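Local coordinates for glyoxalase family protein (Enterococcus faecalis, PDB 2P25) that is of unknown function but belongs to the glyoxalase/bleomycin resistance protein/dioxygenase superfamily, built on two four-stranded mixed beta sheets, at residues I11-Y16 and D116-P121; I43-K48 and I56-Q61; E82-V87 and K110-F115. All coordinates share one frame; numbering follows the deposited sequence. Where two conformers were deposited one is given.

Contact 1: I11-Y16 and D116-P121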
ATOM      1  N   ILE A  11      -2.692  -6.421   2.461  1.00 15.20           N
ATOM      2  CA  ILE A  11      -3.381  -5.844   3.636  1.00 15.66           C
ATOM      3  C   ILE A  11      -3.545  -6.959   4.646  1.00 15.21           C
ATOM      4  O   ILE A  11      -3.808  -8.095   4.272  1.00 16.44           O
ATOM      5  CB  ILE A  11      -4.792  -5.308   3.218  1.00 15.44           C
ATOM      6  CG1 ILE A  11      -4.632  -4.043   2.363  1.00 16.17           C
ATOM      7  CG2 ILE A  11      -5.699  -5.032   4.456  1.00 18.06           C
ATOM      8  CD1 ILE A  11      -5.922  -3.740   1.531  1.00 18.73           C
ATOM      9  N   ASN A  12      -3.401  -6.612   5.926  1.00 15.65           N
ATOM     10  CA  ASN A  12      -3.682  -7.534   7.051  1.00 15.09           C
ATOM     11  C   ASN A  12      -5.044  -7.156   7.626  1.00 15.32           C
ATOM     12  O   ASN A  12      -5.256  -5.988   7.951  1.00 15.27           O
ATOM     13  CB  ASN A  12      -2.619  -7.396   8.171  1.00 15.33           C
ATOM     14  CG  ASN A  12      -1.240  -7.877   7.747  1.00 16.82           C
ATOM     15  OD1 ASN A  12      -1.118  -8.670   6.816  1.00 16.53           O
ATOM     16  ND2 ASN A  12      -0.183  -7.404   8.446  1.00 17.72           N
ATOM     17  N   ALA A  13      -5.947  -8.141   7.714  1.00 14.54           N
ATOM     18  CA  ALA A  13      -7.309  -7.941   8.191  1.00 14.87           C
ATOM     19  C   ALA A  13      -7.605  -8.934   9.305  1.00 16.01           C
ATOM     20  O   ALA A  13      -6.960 -10.008   9.384  1.00 15.87           O
ATOM     21  CB  ALA A  13      -8.322  -8.141   7.045  1.00 15.92           C
ATOM     22  N   SER A  14      -8.611  -8.613  10.132  1.00 14.82           N
ATOM     23  CA  SER A  14      -8.863  -9.454  11.325  1.00 15.74           C
ATOM     24  C   SER A  14      -9.938 -10.519  11.147  1.00 15.79           C
ATOM     25  O   SER A  14      -9.902 -11.560  11.809  1.00 17.61           O
ATOM     26  CB  SER A  14      -9.267  -8.593  12.531  1.00 16.00           C
ATOM     27  OG  SER A  14     -10.503  -7.958  12.257  1.00 18.16           O
ATOM     28  N   ASN A  15     -10.908 -10.262  10.281  1.00 16.11           N
ATOM     29  CA  ASN A  15     -12.108 -11.091  10.253  1.00 17.26           C
ATOM     30  C   ASN A  15     -12.537 -11.423   8.836  1.00 17.53           C
ATOM     31  O   ASN A  15     -12.677 -10.535   7.993  1.00 16.86           O
ATOM     32  CB  ASN A  15     -13.227 -10.341  10.994  1.00 18.03           C
ATOM     33  CG  ASN A  15     -14.547 -11.121  11.036  1.00 18.87           C
ATOM     34  OD1 ASN A  15     -15.373 -11.064  10.106  1.00 18.91           O
ATOM     35  ND2 ASN A  15     -14.747 -11.840  12.123  1.00 22.54           N
ATOM     36  N   TYR A  16     -12.797 -12.709   8.588  1.00 17.07           N
ATOM     37  CA  TYR A  16     -13.073 -13.164   7.234  1.00 17.49           C
ATOM     38  C   TYR A  16     -14.388 -12.587   6.678  1.00 17.87           C
ATOM     39  O   TYR A  16     -14.405 -12.025   5.582  1.00 16.66           O
ATOM     40  CB  TYR A  16     -13.118 -14.695   7.186  1.00 18.39           C
ATOM     41  CG  TYR A  16     -13.476 -15.270   5.831  1.00 19.37           C
ATOM     42  CD1 TYR A  16     -12.500 -15.423   4.836  1.00 20.56           C
ATOM     43  CD2 TYR A  16     -14.776 -15.705   5.562  1.00 20.29           C
ATOM     44  CE1 TYR A  16     -12.824 -15.995   3.604  1.00 20.77           C
ATOM     45  CE2 TYR A  16     -15.109 -16.247   4.332  1.00 20.55           C
ATOM     46  CZ  TYR A  16     -14.133 -16.396   3.365  1.00 21.58           C
ATOM     47  OH  TYR A  16     -14.453 -16.965   2.146  1.00 22.47           O
ATOM     48  N   ASP A 116     -11.439   0.926   6.251  1.00 17.42           N
ATOM     49  CA  ASP A 116     -11.815  -0.492   6.188  1.00 16.79           C
ATOM     50  C   ASP A 116     -12.250  -0.980   7.583  1.00 16.27           C
ATOM     51  O   ASP A 116     -12.203  -0.213   8.558  1.00 17.30           O
ATOM     52  CB  ASP A 116     -10.730  -1.316   5.441  1.00 15.63           C
ATOM     53  CG  ASP A 116      -9.704  -2.004   6.377  1.00 17.11           C
ATOM     54  OD1 ASP A 116      -9.618  -1.695   7.563  1.00 16.01           O
ATOM     55  OD2 ASP A 116      -8.981  -2.890   5.859  1.00 17.27           O
ATOM     56  N   PRO A 117     -12.755  -2.215   7.680  1.00 17.03           N
ATOM     57  CA  PRO A 117     -13.306  -2.705   8.938  1.00 17.46           C
ATOM     58  C   PRO A 117     -12.315  -2.675  10.101  1.00 17.09           C
ATOM     59  O   PRO A 117     -12.751  -2.706  11.272  1.00 18.38           O
ATOM     60  CB  PRO A 117     -13.701  -4.159   8.607  1.00 17.27           C
ATOM     61  CG  PRO A 117     -14.058  -4.071   7.081  1.00 18.34           C
ATOM     62  CD  PRO A 117     -12.948  -3.174   6.567  1.00 16.43           C
ATOM     63  N   ASP A 118     -11.016  -2.713   9.788  1.00 16.30           N
ATOM     64  CA  ASP A 118      -9.942  -2.635  10.799  1.00 16.44           C
ATOM     65  C   ASP A 118      -9.307  -1.242  10.881  1.00 17.02           C
ATOM     66  O   ASP A 118      -8.236  -1.051  11.493  1.00 16.92           O
ATOM     67  CB  ASP A 118      -8.886  -3.707  10.522  1.00 16.10           C
ATOM     68  CG  ASP A 118      -9.436  -5.090  10.726  1.00 17.72           C
ATOM     69  OD1 ASP A 118      -9.973  -5.373  11.824  1.00 19.04           O
ATOM     70  OD2 ASP A 118      -9.378  -5.859   9.780  1.00 14.71           O
ATOM     71  N   GLY A 119      -9.981  -0.264  10.295  1.00 17.35           N
ATOM     72  CA  GLY A 119      -9.529   1.132  10.425  1.00 18.51           C
ATOM     73  C   GLY A 119      -8.423   1.557   9.472  1.00 18.48           C
ATOM     74  O   GLY A 119      -7.783   2.601   9.695  1.00 18.81           O
ATOM     75  N   LEU A 120      -8.187   0.779   8.410  1.00 17.34           N
ATOM     76  CA  LEU A 120      -7.203   1.172   7.399  1.00 17.46           C
ATOM     77  C   LEU A 120      -7.737   2.381   6.648  1.00 17.14           C
ATOM     78  O   LEU A 120      -8.840   2.306   6.100  1.00 17.15           O
ATOM     79  CB  LEU A 120      -6.949   0.043   6.393  1.00 17.51           C
ATOM     80  CG  LEU A 120      -5.935   0.387   5.280  1.00 18.24           C
ATOM     81  CD1 LEU A 120      -4.527   0.826   5.824  1.00 18.22           C
ATOM     82  CD2 LEU A 120      -5.812  -0.797   4.337  1.00 20.07           C
ATOM     83  N   PRO A 121      -6.992   3.506   6.634  1.00 17.30           N
ATOM     84  CA  PRO A 121      -7.463   4.645   5.819  1.00 17.74           C
ATOM     85  C   PRO A 121      -7.378   4.367   4.327  1.00 18.15           C
ATOM     86  O   PRO A 121      -6.330   3.919   3.804  1.00 17.72           O
ATOM     87  CB  PRO A 121      -6.508   5.801   6.211  1.00 18.26           C
ATOM     88  CG  PRO A 121      -5.832   5.325   7.512  1.00 19.27           C
ATOM     89  CD  PRO A 121      -5.758   3.830   7.371  1.00 18.20           C
TER
HETATM   90  O   HOH W   1      -6.700  -3.468   7.572  1.00 14.96           O
HETATM   91  O   HOH W   2     -11.811  -7.467   9.425  1.00 17.35           O
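The carboxylate of Asp118 overlaps the backbone of Ala13 and Ser14 and holds the serine with both oxygens. OD1 of Asp118 takes the hydroxyl of Ser14 (OG) at 2.7 Å, using its syn lone pair, while OD2 accepts the amide N of Ser14 at 2.9 Å, met from above the carboxylate plane, 37° out of it. The serine hydroxyl gets there because chi1 of 64° sets OG between the backbone N and the carbonyl carbon. Asp118 OD2 also lies 3.3 Å from Ala13 CA, and water 2 donates a further bond to it.

The aspartate belongs to the type I turn Asp116–Gly119, which links strand 110-115 to strand 121-125. Asp116 OD1 accepts Asp118 N at 2.8 Å, an Asx turn, and also Leu120 N, just past the turn, at 3.0 Å, the two donors arriving from opposite faces of the carboxylate. The other oxygen, OD2, bonds to Tyr23 OH of helix 16-26 and receives water 1, which also donates to Asn12 O. Beside these polar links Leu120 CD2 packs on Ile11 CG1 at 4.0 Å.

Strand 6-13 is thereby tied to the turn of the other sheet; an edge within the chain, it pairs through Ile11 and Asn12 with a strand of the second subunit, whose Leu72 packs on Ser14 and Asp118. With both carboxylates gripped by several donors each, and no cationic partner between the segments, the negative charges are probably stabilised by hydrogen bonds, three of them from backbone amides (Ser14, Asp118 and Leu120).

Contact 2: I43-K48 and I56-Q61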
ATOM      1  N   ILE A  43      -5.777 -16.952   6.514  1.00 24.00           N
ATOM      2  CA  ILE A  43      -6.378 -17.137   5.214  1.00 22.03           C
ATOM      3  C   ILE A  43      -5.745 -16.093   4.298  1.00 21.95           C
ATOM      4  O   ILE A  43      -5.611 -14.932   4.695  1.00 20.82           O
ATOM      5  CB  ILE A  43      -7.913 -16.947   5.253  1.00 22.52           C
ATOM      6  CG1 ILE A  43      -8.553 -18.008   6.159  1.00 23.61           C
ATOM      7  CG2 ILE A  43      -8.508 -17.017   3.825  1.00 20.90           C
ATOM      8  CD1 ILE A  43     -10.009 -17.795   6.421  1.00 26.89           C
ATOM      9  N   LYS A  44      -5.331 -16.519   3.098  1.00 20.71           N
ATOM     10  CA  LYS A  44      -4.793 -15.610   2.090  1.00 21.55           C
ATOM     11  C   LYS A  44      -5.828 -15.461   0.977  1.00 20.67           C
ATOM     12  O   LYS A  44      -6.131 -16.413   0.267  1.00 20.01           O
ATOM     13  CB  LYS A  44      -3.468 -16.127   1.525  1.00 21.72           C
ATOM     14  CG  LYS A  44      -2.691 -15.118   0.701  1.00 24.15           C
ATOM     15  CD  LYS A  44      -1.306 -15.669   0.307  1.00 24.58           C
ATOM     16  CE  LYS A  44      -0.610 -14.718  -0.653  1.00 32.19           C
ATOM     17  NZ  LYS A  44      -1.328 -14.653  -1.954  1.00 35.81           N
ATOM     18  N   LEU A  45      -6.376 -14.263   0.852  1.00 19.88           N
ATOM     19  CA  LEU A  45      -7.429 -13.962  -0.109  1.00 20.27           C
ATOM     20  C   LEU A  45      -6.883 -12.975  -1.127  1.00 21.45           C
ATOM     21  O   LEU A  45      -6.511 -11.841  -0.744  1.00 22.14           O
ATOM     22  CB  LEU A  45      -8.639 -13.388   0.662  1.00 20.44           C
ATOM     23  CG  LEU A  45      -9.899 -12.980  -0.086  1.00 22.81           C
ATOM     24  CD1 LEU A  45     -10.538 -14.196  -0.829  1.00 21.37           C
ATOM     25  CD2 LEU A  45     -10.894 -12.288   0.834  1.00 20.75           C
ATOM     26  N   ASP A  46      -6.748 -13.415  -2.384  1.00 20.27           N
ATOM     27  CA  ASP A  46      -6.316 -12.529  -3.489  1.00 20.67           C
ATOM     28  C   ASP A  46      -7.527 -12.028  -4.274  1.00 20.43           C
ATOM     29  O   ASP A  46      -8.356 -12.809  -4.723  1.00 19.51           O
ATOM     30  CB  ASP A  46      -5.346 -13.218  -4.454  1.00 21.39           C
ATOM     31  CG  ASP A  46      -4.012 -13.582  -3.801  1.00 25.08           C
ATOM     32  OD1 ASP A  46      -3.401 -12.710  -3.173  1.00 28.47           O
ATOM     33  OD2 ASP A  46      -3.559 -14.728  -3.953  1.00 29.42           O
ATOM     34  N   LEU A  47      -7.600 -10.714  -4.447  1.00 19.99           N
ATOM     35  CA  LEU A  47      -8.769 -10.063  -5.054  1.00 20.60           C
ATOM     36  C   LEU A  47      -8.334  -9.245  -6.254  1.00 22.35           C
ATOM     37  O   LEU A  47      -7.226  -8.716  -6.285  1.00 22.18           O
ATOM     38  CB  LEU A  47      -9.434  -9.121  -4.044  1.00 19.89           C
ATOM     39  CG  LEU A  47      -9.922  -9.709  -2.715  1.00 19.69           C
ATOM     40  CD1 LEU A  47     -10.589  -8.676  -1.833  1.00 18.35           C
ATOM     41  CD2 LEU A  47     -10.876 -10.890  -2.955  1.00 19.31           C
ATOM     42  N   LYS A  48      -9.223  -9.119  -7.231  1.00 24.38           N
ATOM     43  CA  LYS A  48      -8.877  -8.446  -8.454  1.00 28.83           C
ATOM     44  C   LYS A  48      -9.998  -7.467  -8.745  1.00 30.67           C
ATOM     45  O   LYS A  48     -11.173  -7.853  -8.705  1.00 30.76           O
ATOM     46  CB  LYS A  48      -8.821  -9.471  -9.591  1.00 30.01           C
ATOM     47  CG  LYS A  48      -8.088  -9.031 -10.857  1.00 33.67           C
ATOM     48  CD  LYS A  48      -6.624  -9.484 -10.821  1.00 38.56           C
ATOM     49  CE  LYS A  48      -5.913  -9.174 -12.129  1.00 40.78           C
ATOM     50  NZ  LYS A  48      -5.657  -7.708 -12.239  1.00 42.33           N
ATOM     51  N   ILE A  56      -5.030 -10.084   0.661  1.00 17.80           N
ATOM     52  CA  ILE A  56      -5.454  -9.857   2.039  1.00 18.32           C
ATOM     53  C   ILE A  56      -5.116 -11.072   2.874  1.00 17.83           C
ATOM     54  O   ILE A  56      -5.510 -12.196   2.519  1.00 18.69           O
ATOM     55  CB  ILE A  56      -6.953  -9.530   2.138  1.00 17.47           C
ATOM     56  CG1 ILE A  56      -7.322  -8.441   1.112  1.00 19.94           C
ATOM     57  CG2 ILE A  56      -7.306  -9.137   3.579  1.00 18.38           C
ATOM     58  CD1 ILE A  56      -8.727  -7.945   1.202  1.00 23.74           C
ATOM     59  N   PHE A  57      -4.377 -10.858   3.952  1.00 17.10           N
ATOM     60  CA  PHE A  57      -4.044 -11.907   4.908  1.00 16.47           C
ATOM     61  C   PHE A  57      -4.986 -11.713   6.093  1.00 16.51           C
ATOM     62  O   PHE A  57      -5.032 -10.634   6.648  1.00 16.51           O
ATOM     63  CB  PHE A  57      -2.582 -11.755   5.375  1.00 17.27           C
ATOM     64  CG  PHE A  57      -1.584 -12.016   4.274  1.00 18.23           C
ATOM     65  CD1 PHE A  57      -0.985 -13.269   4.137  1.00 21.82           C
ATOM     66  CD2 PHE A  57      -1.253 -11.005   3.381  1.00 19.97           C
ATOM     67  CE1 PHE A  57      -0.069 -13.503   3.100  1.00 21.73           C
ATOM     68  CE2 PHE A  57      -0.360 -11.234   2.339  1.00 22.15           C
ATOM     69  CZ  PHE A  57       0.246 -12.474   2.210  1.00 21.50           C
ATOM     70  N   ILE A  58      -5.750 -12.750   6.446  1.00 15.13           N
ATOM     71  CA  ILE A  58      -6.788 -12.619   7.455  1.00 16.34           C
ATOM     72  C   ILE A  58      -6.432 -13.478   8.666  1.00 16.83           C
ATOM     73  O   ILE A  58      -6.278 -14.681   8.547  1.00 18.13           O
ATOM     74  CB  ILE A  58      -8.182 -13.064   6.902  1.00 15.60           C
ATOM     75  CG1 ILE A  58      -8.508 -12.317   5.597  1.00 16.14           C
ATOM     76  CG2 ILE A  58      -9.302 -12.822   7.929  1.00 17.97           C
ATOM     77  CD1 ILE A  58      -9.629 -12.921   4.808  1.00 16.69           C
ATOM     78  N   SER A  59      -6.359 -12.861   9.833  1.00 17.68           N
ATOM     79  CA  SER A  59      -5.930 -13.565  11.056  1.00 18.81           C
ATOM     80  C   SER A  59      -6.327 -12.767  12.292  1.00 19.80           C
ATOM     81  O   SER A  59      -6.214 -11.545  12.313  1.00 19.52           O
ATOM     82  CB  SER A  59      -4.416 -13.779  11.047  1.00 19.64           C
ATOM     83  OG  SER A  59      -3.968 -14.432  12.236  1.00 21.49           O
ATOM     84  N   ASP A  60      -6.715 -13.470  13.348  1.00 21.48           N
ATOM     85  CA  ASP A  60      -6.974 -12.781  14.604  1.00 23.24           C
ATOM     86  C   ASP A  60      -5.685 -12.496  15.383  1.00 23.56           C
ATOM     87  O   ASP A  60      -5.739 -11.982  16.490  1.00 25.01           O
ATOM     88  CB  ASP A  60      -7.993 -13.551  15.458  1.00 24.84           C
ATOM     89  CG  ASP A  60      -7.470 -14.881  15.927  1.00 27.00           C
ATOM     90  OD1 ASP A  60      -6.358 -15.274  15.525  1.00 29.30           O
ATOM     91  OD2 ASP A  60      -8.187 -15.550  16.715  1.00 34.41           O
ATOM     92  N   GLN A  61      -4.534 -12.794  14.801  1.00 23.89           N
ATOM     93  CA  GLN A  61      -3.263 -12.590  15.505  1.00 24.68           C
ATOM     94  C   GLN A  61      -2.717 -11.161  15.400  1.00 23.62           C
ATOM     95  O   GLN A  61      -1.848 -10.740  16.204  1.00 22.92           O
ATOM     96  CB  GLN A  61      -2.230 -13.610  15.036  1.00 26.00           C
ATOM     97  CG  GLN A  61      -2.631 -15.034  15.453  1.00 31.56           C
ATOM     98  CD  GLN A  61      -2.607 -15.225  16.972  1.00 36.16           C
ATOM     99  OE1 GLN A  61      -3.653 -15.234  17.637  1.00 38.24           O
ATOM    100  NE2 GLN A  61      -1.407 -15.337  17.529  1.00 39.23           N
TER
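Ile56 pairs with Leu45 in the beta hairpin of strands 42-49 and 52-58, whose short segments run at 155° to one another. Two backbone bonds close this antiparallel hydrogen-bonded pair: Ile56 N to Leu45 O at 2.7 Å, and Leu45 N to Ile56 O at 2.8 Å, the latter almost straight at 179°. Farther out, Ile56 CD1 meets Leu47 CD1 at 3.6 Å as their side chains cross; Thr19 and Tyr23 of helix 16-26 touch Ile56 on this apolar face of the sheet.

Phe57 and Lys44 form the next, non-hydrogen-bonded pair, with side chains on the other face. They lie side by side and point the same way. Lys44 CG sits over one face of the ring, and CE reaches Phe57 CZ at 3.7 Å. The chain bends only at chi4 (-66°), which places NZ for a salt bridge with Asp46 OD2 at 3.0 Å. Glu55 is a second carboxylate partner of NZ, and Arg75 of the second subunit makes a cation-pi contact with Phe57.

Ile58 returns to the apolar face and repeats the two-bond pattern with Ile43; its CD1 lies near Leu45 CD2. Past the strand the pairing ends, and Ser59 OG accepts Gln61 N at 3.1 Å, an ST turn.

Contact 3: E82-V87 and K110-F115; sequences EHIEEV and KMTFFF
The carboxylate of Glu85 receives Lys110 NZ on the syn side of OE2, at 2.8 Å, in a salt bridge that is also a hydrogen bond. OE1 of the same flat group stays 3.9 Å from NZ and instead accepts water 3 at 2.6 Å; that water in turn accepts from Lys110 NZ, so a direct and a water-mediated link run side by side. Lys110 is extended beyond CG, whereas Glu85 bends at chi2 (89°), and the two side chains cross at about a right angle.

Beneath the ion pair the first turn of helix 84-93 packs on strand 110-115. Strand 73-80, this helix and strands 102-103, 110-115 and 121-125 follow the beta-alpha-beta-beta-beta order of the glyoxalase-type module. Ile84 makes the apolar contact: its CG2 rests on Lys110 CD at 3.8 Å, while CG1, set anti to the backbone N (chi1 -162°), carries the CD1 that reaches Met111 CA, 3.7 Å away. The selenomethionine side chain of Met111 sets off away from the helix; Thr112 faces it and offers CG2 to Ile84 CD1 at 4.2 Å, its hydroxyl being bonded to Glu99 O. Leu124 of strand 121-125 also touches Ile84, whose backbone N is bonded to Glu126 OE2.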
ATOM      1  N   GLU A  82     -13.431   9.983 -10.639  1.00 20.89           N
ATOM      2  CA  GLU A  82     -13.782  11.006 -11.610  1.00 23.37           C
ATOM      3  C   GLU A  82     -14.624  12.096 -10.956  1.00 22.47           C
ATOM      4  O   GLU A  82     -14.347  13.281 -11.114  1.00 23.42           O
ATOM      5  CB  GLU A  82     -14.544  10.370 -12.776  1.00 24.03           C
ATOM      6  CG  GLU A  82     -13.808   9.187 -13.409  1.00 27.61           C
ATOM      7  CD  GLU A  82     -14.497   8.588 -14.649  1.00 28.59           C
ATOM      8  OE1 GLU A  82     -15.590   9.076 -15.094  1.00 34.67           O
ATOM      9  OE2 GLU A  82     -13.926   7.597 -15.185  1.00 35.10           O
ATOM     10  N   HIS A  83     -15.670  11.692 -10.250  0.50 21.87           N
ATOM     11  CA  HIS A  83     -16.505  12.651  -9.555  0.50 21.01           C
ATOM     12  C   HIS A  83     -16.765  12.108  -8.165  0.50 20.50           C
ATOM     13  O   HIS A  83     -17.468  11.102  -7.974  0.50 20.65           O
ATOM     14  CB  HIS A  83     -17.795  12.969 -10.328  0.50 20.93           C
ATOM     15  CG  HIS A  83     -18.321  14.347 -10.062  0.50 20.41           C
ATOM     16  ND1 HIS A  83     -19.433  14.584  -9.281  0.50 19.80           N
ATOM     17  CD2 HIS A  83     -17.863  15.562 -10.443  0.50 20.36           C
ATOM     18  CE1 HIS A  83     -19.644  15.885  -9.206  0.50 19.05           C
ATOM     19  NE2 HIS A  83     -18.708  16.502  -9.907  0.50 20.21           N
ATOM     20  N   ILE A  84     -16.125  12.755  -7.203  1.00 19.72           N
ATOM     21  CA  ILE A  84     -16.036  12.240  -5.826  1.00 17.98           C
ATOM     22  C   ILE A  84     -17.382  12.122  -5.086  1.00 17.26           C
ATOM     23  O   ILE A  84     -17.600  11.173  -4.345  1.00 16.90           O
ATOM     24  CB  ILE A  84     -15.002  13.039  -5.018  1.00 17.54           C
ATOM     25  CG1 ILE A  84     -14.583  12.270  -3.763  1.00 17.45           C
ATOM     26  CG2 ILE A  84     -15.513  14.468  -4.720  1.00 16.68           C
ATOM     27  CD1 ILE A  84     -13.263  12.775  -3.203  1.00 16.73           C
ATOM     28  N   GLU A  85     -18.301  13.045  -5.354  1.00 16.38           N
ATOM     29  CA  GLU A  85     -19.598  13.068  -4.675  1.00 15.96           C
ATOM     30  C   GLU A  85     -20.384  11.784  -4.887  1.00 16.16           C
ATOM     31  O   GLU A  85     -21.000  11.265  -3.943  1.00 16.35           O
ATOM     32  CB  GLU A  85     -20.410  14.309  -5.126  1.00 16.13           C
ATOM     33  CG  GLU A  85     -19.806  15.615  -4.573  1.00 17.27           C
ATOM     34  CD  GLU A  85     -18.743  16.256  -5.481  1.00 19.57           C
ATOM     35  OE1 GLU A  85     -18.406  15.705  -6.552  1.00 19.73           O
ATOM     36  OE2 GLU A  85     -18.215  17.329  -5.100  1.00 22.88           O
ATOM     37  N   GLU A  86     -20.356  11.256  -6.114  1.00 16.38           N
ATOM     38  CA  GLU A  86     -21.085  10.014  -6.399  1.00 18.37           C
ATOM     39  C   GLU A  86     -20.478   8.807  -5.700  1.00 17.46           C
ATOM     40  O   GLU A  86     -21.202   7.907  -5.260  1.00 17.29           O
ATOM     41  CB  GLU A  86     -21.247   9.752  -7.897  1.00 18.32           C
ATOM     42  CG  GLU A  86     -19.997   9.385  -8.660  1.00 22.17           C
ATOM     43  CD  GLU A  86     -20.290   9.015 -10.107  1.00 23.40           C
ATOM     44  OE1 GLU A  86     -21.445   9.213 -10.535  1.00 29.73           O
ATOM     45  OE2 GLU A  86     -19.369   8.558 -10.824  1.00 30.08           O
ATOM     46  N   VAL A  87     -19.148   8.793  -5.605  1.00 16.00           N
ATOM     47  CA  VAL A  87     -18.471   7.685  -4.917  1.00 15.68           C
ATOM     48  C   VAL A  87     -18.786   7.743  -3.414  1.00 16.02           C
ATOM     49  O   VAL A  87     -19.095   6.718  -2.784  1.00 16.12           O
ATOM     50  CB  VAL A  87     -16.957   7.636  -5.226  1.00 16.65           C
ATOM     51  CG1 VAL A  87     -16.348   6.364  -4.629  1.00 16.10           C
ATOM     52  CG2 VAL A  87     -16.732   7.657  -6.754  1.00 17.28           C
ATOM     53  N   LYS A 110     -10.265  17.687  -5.020  1.00 23.23           N
ATOM     54  CA  LYS A 110     -11.110  17.138  -3.951  1.00 21.51           C
ATOM     55  C   LYS A 110     -10.647  15.778  -3.479  1.00 21.04           C
ATOM     56  O   LYS A 110     -10.236  14.948  -4.278  1.00 19.86           O
ATOM     57  CB  LYS A 110     -12.554  16.989  -4.419  1.00 21.53           C
ATOM     58  CG  LYS A 110     -13.282  18.312  -4.564  1.00 21.09           C
ATOM     59  CD  LYS A 110     -14.592  18.094  -5.313  1.00 24.24           C
ATOM     60  CE  LYS A 110     -15.295  19.397  -5.567  1.00 24.26           C
ATOM     61  NZ  LYS A 110     -16.542  19.151  -6.333  1.00 22.84           N
HETATM   62  N   MSE A 111     -10.776  15.545  -2.177  1.00 20.94           N
HETATM   63  CA  MSE A 111     -10.353  14.280  -1.567  1.00 22.83           C
HETATM   64  C   MSE A 111     -11.104  14.062  -0.268  1.00 20.01           C
HETATM   65  O   MSE A 111     -11.621  15.004   0.338  1.00 19.63           O
HETATM   66  CB  MSE A 111      -8.843  14.281  -1.275  1.00 21.18           C
HETATM   67  CG  MSE A 111      -8.445  15.425  -0.404  1.00 25.42           C
HETATM   68 SE   MSE A 111      -6.569  15.347   0.092  1.00 38.42          SE
HETATM   69  CE  MSE A 111      -6.693  13.928   1.451  1.00 31.35           C
ATOM     70  N   THR A 112     -11.198  12.796   0.135  1.00 18.69           N
ATOM     71  CA  THR A 112     -11.674  12.454   1.465  1.00 17.92           C
ATOM     72  C   THR A 112     -11.157  11.033   1.784  1.00 16.94           C
ATOM     73  O   THR A 112     -10.499  10.398   0.939  1.00 17.20           O
ATOM     74  CB  THR A 112     -13.208  12.518   1.587  1.00 18.88           C
ATOM     75  OG1 THR A 112     -13.569  12.388   2.989  1.00 20.08           O
ATOM     76  CG2 THR A 112     -13.879  11.387   0.765  1.00 18.69           C
ATOM     77  N   PHE A 113     -11.473  10.561   2.984  1.00 17.23           N
ATOM     78  CA  PHE A 113     -11.099   9.227   3.453  1.00 17.58           C
ATOM     79  C   PHE A 113     -12.309   8.461   3.942  1.00 17.36           C
ATOM     80  O   PHE A 113     -13.267   9.031   4.481  1.00 17.69           O
ATOM     81  CB  PHE A 113     -10.122   9.299   4.637  1.00 18.05           C
ATOM     82  CG  PHE A 113      -8.704   9.624   4.259  1.00 18.24           C
ATOM     83  CD1 PHE A 113      -7.793   8.602   3.993  1.00 19.58           C
ATOM     84  CD2 PHE A 113      -8.291  10.947   4.158  1.00 20.85           C
ATOM     85  CE1 PHE A 113      -6.457   8.908   3.657  1.00 21.11           C
ATOM     86  CE2 PHE A 113      -6.957  11.271   3.821  1.00 22.15           C
ATOM     87  CZ  PHE A 113      -6.053  10.265   3.556  1.00 21.73           C
ATOM     88  N   PHE A 114     -12.258   7.152   3.730  1.00 17.42           N
ATOM     89  CA  PHE A 114     -13.116   6.208   4.420  1.00 17.02           C
ATOM     90  C   PHE A 114     -12.177   5.151   5.007  1.00 16.85           C
ATOM     91  O   PHE A 114     -10.963   5.260   4.841  1.00 18.53           O
ATOM     92  CB  PHE A 114     -14.201   5.613   3.502  1.00 17.18           C
ATOM     93  CG  PHE A 114     -13.677   4.822   2.322  1.00 17.53           C
ATOM     94  CD1 PHE A 114     -13.831   3.424   2.286  1.00 18.41           C
ATOM     95  CD2 PHE A 114     -13.099   5.470   1.231  1.00 16.89           C
ATOM     96  CE1 PHE A 114     -13.386   2.679   1.196  1.00 19.59           C
ATOM     97  CE2 PHE A 114     -12.635   4.734   0.144  1.00 18.59           C
ATOM     98  CZ  PHE A 114     -12.796   3.344   0.120  1.00 18.53           C
ATOM     99  N   PHE A 115     -12.712   4.172   5.732  1.00 17.18           N
ATOM    100  CA  PHE A 115     -11.851   3.255   6.488  1.00 17.41           C
ATOM    101  C   PHE A 115     -12.374   1.871   6.341  1.00 17.62           C
ATOM    102  O   PHE A 115     -13.585   1.654   6.284  1.00 17.92           O
ATOM    103  CB  PHE A 115     -11.829   3.669   7.969  1.00 18.07           C
ATOM    104  CG  PHE A 115     -11.306   5.053   8.161  1.00 19.82           C
ATOM    105  CD1 PHE A 115      -9.944   5.267   8.330  1.00 21.66           C
ATOM    106  CD2 PHE A 115     -12.172   6.167   8.101  1.00 21.35           C
ATOM    107  CE1 PHE A 115      -9.445   6.572   8.441  1.00 21.90           C
ATOM    108  CE2 PHE A 115     -11.676   7.457   8.204  1.00 20.92           C
ATOM    109  CZ  PHE A 115     -10.323   7.661   8.376  1.00 22.33           C
TER
HETATM  110  O   HOH W   3     -16.572  16.886  -7.909  1.00 34.82           O

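Overall arrangement
Contacts 1 and 2 both reach one sheet, their centres 10 Å apart: strand 6-13 pairs with strand 52-58, and the probable backbone bonds Ile11 O to Phe57 N (2.8 Å) and Ala13 N to Phe57 O (2.9 Å) run directly between them. Contact 3 packs a helix on the second sheet, its centre about 20 Å from that of contact 1; where they meet, Pro121 CA packs on Phe115 CD1 at 3.6 Å. Contacts 2 and 3 do not touch, with nearest atoms about 12 Å apart. Contact 1 links strand 6-13 to the connection between strands 110-115 and 121-125; along the chain both other contacts lie inside the loop it closes. All three touch the second subunit.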